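Local atomic coordinates of Asp/Glu-specific dipeptidyl-peptidase (Flavobacterium psychrophilum, PDB entry 5JXF), a protein that removes dipeptides from the N-terminus of oligopeptides as a serine-type peptidase of family S46, with strict specificity for aspartate or glutamate at the P1 position. Residues 170-173 against 174-178; 436-439 against 440-444. All coordinates share one frame; numbering follows the deposited sequence.

Contact 1: 170-173 against 174-178; sequences ENIT and KVTAS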
loop_
_atom_site.group_PDB
_atom_site.type_symbol
_atom_site.label_atom_id
_atom_site.label_comp_id
_atom_site.label_asym_id
_atom_site.label_seq_id
_atom_site.Cartn_x
_atom_site.Cartn_y
_atom_site.Cartn_z
ATOM N N GLU A 170 11.252 44.896 -24.023
ATOM C CA GLU A 170 11.991 45.542 -25.102
ATOM C C GLU A 170 13.491 45.393 -24.906
ATOM O O GLU A 170 14.209 45.172 -25.878
ATOM C CB GLU A 170 11.595 47.017 -25.227
ATOM C CG GLU A 170 10.178 47.264 -24.786
ATOM C CD GLU A 170 9.801 48.732 -24.705
ATOM O OE1 GLU A 170 10.640 49.539 -24.238
ATOM O OE2 GLU A 170 8.641 49.065 -25.063
ATOM N N ASN A 171 13.959 45.506 -23.661
ATOM C CA ASN A 171 15.359 45.233 -23.340
ATOM C C ASN A 171 15.732 43.776 -23.610
ATOM O O ASN A 171 16.835 43.486 -24.087
ATOM C CB ASN A 171 15.661 45.574 -21.882
ATOM C CG ASN A 171 15.430 47.040 -21.566
ATOM O OD1 ASN A 171 14.799 47.754 -22.341
ATOM N ND2 ASN A 171 15.930 47.492 -20.418
ATOM N N ILE A 172 14.819 42.859 -23.282
ATOM C CA ILE A 172 15.049 41.445 -23.540
ATOM C C ILE A 172 15.245 41.246 -25.042
ATOM O O ILE A 172 16.273 40.719 -25.481
ATOM C CB ILE A 172 13.883 40.548 -23.018
ATOM C CG1 ILE A 172 13.969 40.393 -21.497
ATOM C CG2 ILE A 172 13.906 39.169 -23.686
ATOM C CD1 ILE A 172 12.945 39.408 -20.910
ATOM N N THR A 173 14.282 41.700 -25.833
ATOM C CA THR A 173 14.396 41.589 -27.281
ATOM C C THR A 173 15.657 42.310 -27.778
ATOM O O THR A 173 16.322 41.875 -28.719
ATOM C CB THR A 173 13.142 42.153 -27.979
ATOM O OG1 THR A 173 11.999 41.373 -27.604
ATOM C CG2 THR A 173 13.300 42.106 -29.498
ATOM N N LYS A 174 16.010 43.374 -27.077
ATOM C CA LYS A 174 17.168 44.194 -27.409
ATOM C C LYS A 174 18.462 43.383 -27.188
ATOM O O LYS A 174 19.296 43.245 -28.097
ATOM C CB LYS A 174 17.081 45.490 -26.568
ATOM C CG LYS A 174 18.291 46.441 -26.465
ATOM C CD LYS A 174 17.960 47.481 -25.233
ATOM C CE LYS A 174 19.300 48.275 -24.988
ATOM N NZ LYS A 174 19.680 47.230 -23.848
ATOM N N VAL A 175 18.606 42.778 -26.015
ATOM C CA VAL A 175 19.795 41.979 -25.752
ATOM C C VAL A 175 19.850 40.683 -26.580
ATOM O O VAL A 175 20.913 40.309 -27.085
ATOM C CB VAL A 175 19.896 41.651 -24.259
ATOM C CG1 VAL A 175 21.065 40.736 -23.987
ATOM C CG2 VAL A 175 20.047 42.948 -23.483
ATOM N N THR A 176 18.710 40.018 -26.729
ATOM C CA THR A 176 18.654 38.739 -27.436
ATOM C C THR A 176 19.222 38.896 -28.855
ATOM O O THR A 176 19.960 38.040 -29.352
ATOM C CB THR A 176 17.202 38.206 -27.476
ATOM O OG1 THR A 176 16.747 37.946 -26.141
ATOM C CG2 THR A 176 17.095 36.939 -28.282
ATOM N N ALA A 177 18.908 40.029 -29.474
ATOM C CA ALA A 177 19.321 40.328 -30.843
ATOM C C ALA A 177 20.797 40.721 -30.897
ATOM O O ALA A 177 21.500 40.487 -31.890
ATOM C CB ALA A 177 18.444 41.457 -31.417
ATOM N N SER A 178 21.251 41.316 -29.801
ATOM C CA SER A 178 22.539 41.980 -29.744
ATOM C C SER A 178 23.681 41.103 -29.227
ATOM O O SER A 178 24.786 41.153 -29.757
ATOM C CB SER A 178 22.401 43.227 -28.874
ATOM O OG SER A 178 23.577 43.476 -28.145
#

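Contact 2: 436-439 against 440-444; sequences GEQA and FNDRK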
loop_
_atom_site.group_PDB
_atom_site.type_symbol
_atom_site.label_atom_id
_atom_site.label_comp_id
_atom_site.label_asym_id
_atom_site.label_seq_id
_atom_site.Cartn_x
_atom_site.Cartn_y
_atom_site.Cartn_z
ATOM N N GLY A 436 -4.801 41.770 -38.350
ATOM C CA GLY A 436 -5.280 41.968 -39.705
ATOM C C GLY A 436 -5.679 40.715 -40.464
ATOM O O GLY A 436 -5.456 39.591 -40.002
ATOM N N GLU A 437 -6.257 40.912 -41.651
ATOM C CA GLU A 437 -6.764 39.806 -42.460
ATOM C C GLU A 437 -5.677 38.831 -42.910
ATOM O O GLU A 437 -5.911 37.624 -42.974
ATOM C CB GLU A 437 -7.503 40.344 -43.688
ATOM C CG GLU A 437 -8.030 39.232 -44.588
ATOM C CD GLU A 437 -8.816 39.735 -45.780
ATOM O OE1 GLU A 437 -8.555 40.869 -46.231
ATOM O OE2 GLU A 437 -9.707 38.998 -46.257
ATOM N N GLN A 438 -4.497 39.354 -43.238
ATOM C CA GLN A 438 -3.414 38.498 -43.716
ATOM C C GLN A 438 -2.848 37.667 -42.568
ATOM O O GLN A 438 -2.461 36.515 -42.757
ATOM C CB GLN A 438 -2.303 39.318 -44.379
ATOM C CG GLN A 438 -1.521 38.528 -45.424
ATOM C CD GLN A 438 -0.283 39.255 -45.934
ATOM O OE1 GLN A 438 0.285 40.110 -45.249
ATOM N NE2 GLN A 438 0.143 38.912 -47.144
ATOM N N ALA A 439 -2.802 38.269 -41.384
ATOM C CA ALA A 439 -2.371 37.575 -40.184
ATOM C C ALA A 439 -3.365 36.469 -39.829
ATOM O O ALA A 439 -2.974 35.378 -39.410
ATOM C CB ALA A 439 -2.221 38.551 -39.034
ATOM N N PHE A 440 -4.652 36.763 -40.008
ATOM C CA PHE A 440 -5.713 35.786 -39.782
ATOM C C PHE A 440 -5.494 34.536 -40.625
ATOM O O PHE A 440 -5.402 33.421 -40.104
ATOM C CB PHE A 440 -7.088 36.400 -40.095
ATOM C CG PHE A 440 -8.220 35.409 -40.052
ATOM C CD1 PHE A 440 -8.843 35.101 -38.854
ATOM C CD2 PHE A 440 -8.664 34.785 -41.212
ATOM C CE1 PHE A 440 -9.882 34.182 -38.812
ATOM C CE2 PHE A 440 -9.700 33.867 -41.174
ATOM C CZ PHE A 440 -10.312 33.568 -39.974
ATOM N N ASN A 441 -5.411 34.736 -41.935
ATOM C CA ASN A 441 -5.273 33.636 -42.871
ATOM C C ASN A 441 -3.938 32.910 -42.754
ATOM O O ASN A 441 -3.837 31.740 -43.116
ATOM C CB ASN A 441 -5.465 34.137 -44.299
ATOM C CG ASN A 441 -6.887 34.586 -44.572
ATOM O OD1 ASN A 441 -7.853 33.930 -44.165
ATOM N ND2 ASN A 441 -7.026 35.710 -45.268
ATOM N N ASP A 442 -2.915 33.597 -42.258
ATOM C CA ASP A 442 -1.634 32.947 -42.013
ATOM C C ASP A 442 -1.764 31.964 -40.850
ATOM O O ASP A 442 -1.391 30.788 -40.961
ATOM C CB ASP A 442 -0.537 33.980 -41.730
ATOM C CG ASP A 442 0.134 34.479 -43.002
ATOM O OD1 ASP A 442 0.269 33.681 -43.954
ATOM O OD2 ASP A 442 0.519 35.666 -43.055
ATOM N N ARG A 443 -2.313 32.446 -39.739
ATOM C CA ARG A 443 -2.452 31.619 -38.550
ATOM C C ARG A 443 -3.622 30.640 -38.662
ATOM O O ARG A 443 -3.665 29.639 -37.941
ATOM C CB ARG A 443 -2.597 32.500 -37.310
ATOM C CG ARG A 443 -1.334 33.292 -37.020
ATOM C CD ARG A 443 -1.426 34.092 -35.735
ATOM N NE ARG A 443 -0.219 34.892 -35.525
ATOM C CZ ARG A 443 -0.067 35.785 -34.551
ATOM N NH1 ARG A 443 -1.049 35.999 -33.682
ATOM N NH2 ARG A 443 1.069 36.467 -34.448
ATOM N N LYS A 444 -4.559 30.916 -39.565
ATOM C CA LYS A 444 -5.643 29.966 -39.819
ATOM C C LYS A 444 -5.102 28.744 -40.568
ATOM O O LYS A 444 -5.388 27.603 -40.201
ATOM C CB LYS A 444 -6.782 30.613 -40.615
ATOM C CG LYS A 444 -8.006 29.727 -40.738
ATOM C CD LYS A 444 -8.924 30.154 -41.857
ATOM C CE LYS A 444 -8.274 29.936 -43.206
ATOM N NZ LYS A 444 -9.132 30.447 -44.313
#

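Contact 1: 170-173 against 174-178
The last turns of helix 162-178 carry this contact, in which T176 sits one turn beyond I172 and doubles back on its carbonyl. I172 O is gripped twice: by T176 N at 2.8 Å, arriving nearly along the C=O axis, and by T176 OG1 at 2.9 Å from I172 O, well above the carbonyl plane. The hydroxyl reaches it because OG1 lies anti to the carbonyl carbon of T176 and beside its backbone N (chi1 -63°). The same hydroxyl passes 3.9 Å from I172 CG2, where the two side chains cross at a slant. Next to it, V175 N bonds N171 O at 2.7 Å, and V175 CG2 leans over that same oxygen at 3.3 Å. K174 runs its aliphatic chain back past N171, CD lying 3.9 Å from N171 CA, while the N171 amide nitrogen, ND2, is bonded to D153 O, beyond the end of helix 148-151. I172 and T176 both rest on V189 of strand 186-192. A valine in place of this threonine would probably cost I172 O its second bond, the one from the hydroxyl, while the bond from the backbone N-H could remain. Such a hydroxyl returned to the i-4 carbonyl is a familiar feature of threonine and serine inside an alpha-helix.

Contact 2: 436-439 against 440-444
E437 and N441 lie side by side on one flank of the first turn of helix 437-450, both pointing the same way. Their closest side-chain approach is E437 CG to N441 ND2 at 3.7 Å, a contact of methylene with amide nitrogen, and the carboxylate and amide planes are turned 42° apart. E437 holds CG anti to its backbone N (chi1 179°) and stays extended beyond it, whereas N441 CG lies beside its own backbone N, which carries ND2 back toward the E437 carbonyl. N441 ND2 comes within 3.2 Å of E437 O, but the angle is too poor for a hydrogen bond; that oxygen is taken instead by N441 N at 3.1 Å, in a nearly straight bond.

One residue along, D442 bends its carboxylate toward the preceding turn, CG lying beside the backbone N (chi1 -88°). This brings D442 OD2 to 3.1 Å from Q438 O, two acceptors facing each other, while D442 N bonds that same carbonyl. R443 starts out alongside A439 O, with CB and CG each 3.6 Å from it, then runs straight from CG to NE. F440 leaves in another direction: its CB packs 3.3 Å from E437 O, which lies at the ring edge, and the ring leads off the turn. F440 N meets G436 O in the carbonyl plane at 2.9 Å, closing the first turn from the N-cap glycine, whose positive phi marks the break after helix 417-435.

The F440 ring is received by A519, V522 and L523 of helix 519-528, and E437 also touches A519. A439 and R443 instead lean on V431 of helix 417-435, with R443 and K444 reaching L428, so the start of helix 437-450 is packed against both helices.

In the fold
Both contacts are local helical turns of one chain, remote from the probable catalytic residues and the bound dipeptide's pocket, and they share no element: their centres lie about 27 Å apart and their nearest atoms about 14 Å. Contact 1 belongs to the end of a helix set beside strand 186-192 and helix 148-151, and is partly buried, with N171 and V175 turned inward. Contact 2 opens a helix among other helices and is mainly a surface contact, F440 being its buried touching residue. Their chemistry differs accordingly: in 170-178 a threonine hydroxyl adds to the backbone bonding, whereas in 436-444 the bonds across the turn are backbone ones and the polar side chains pack alongside.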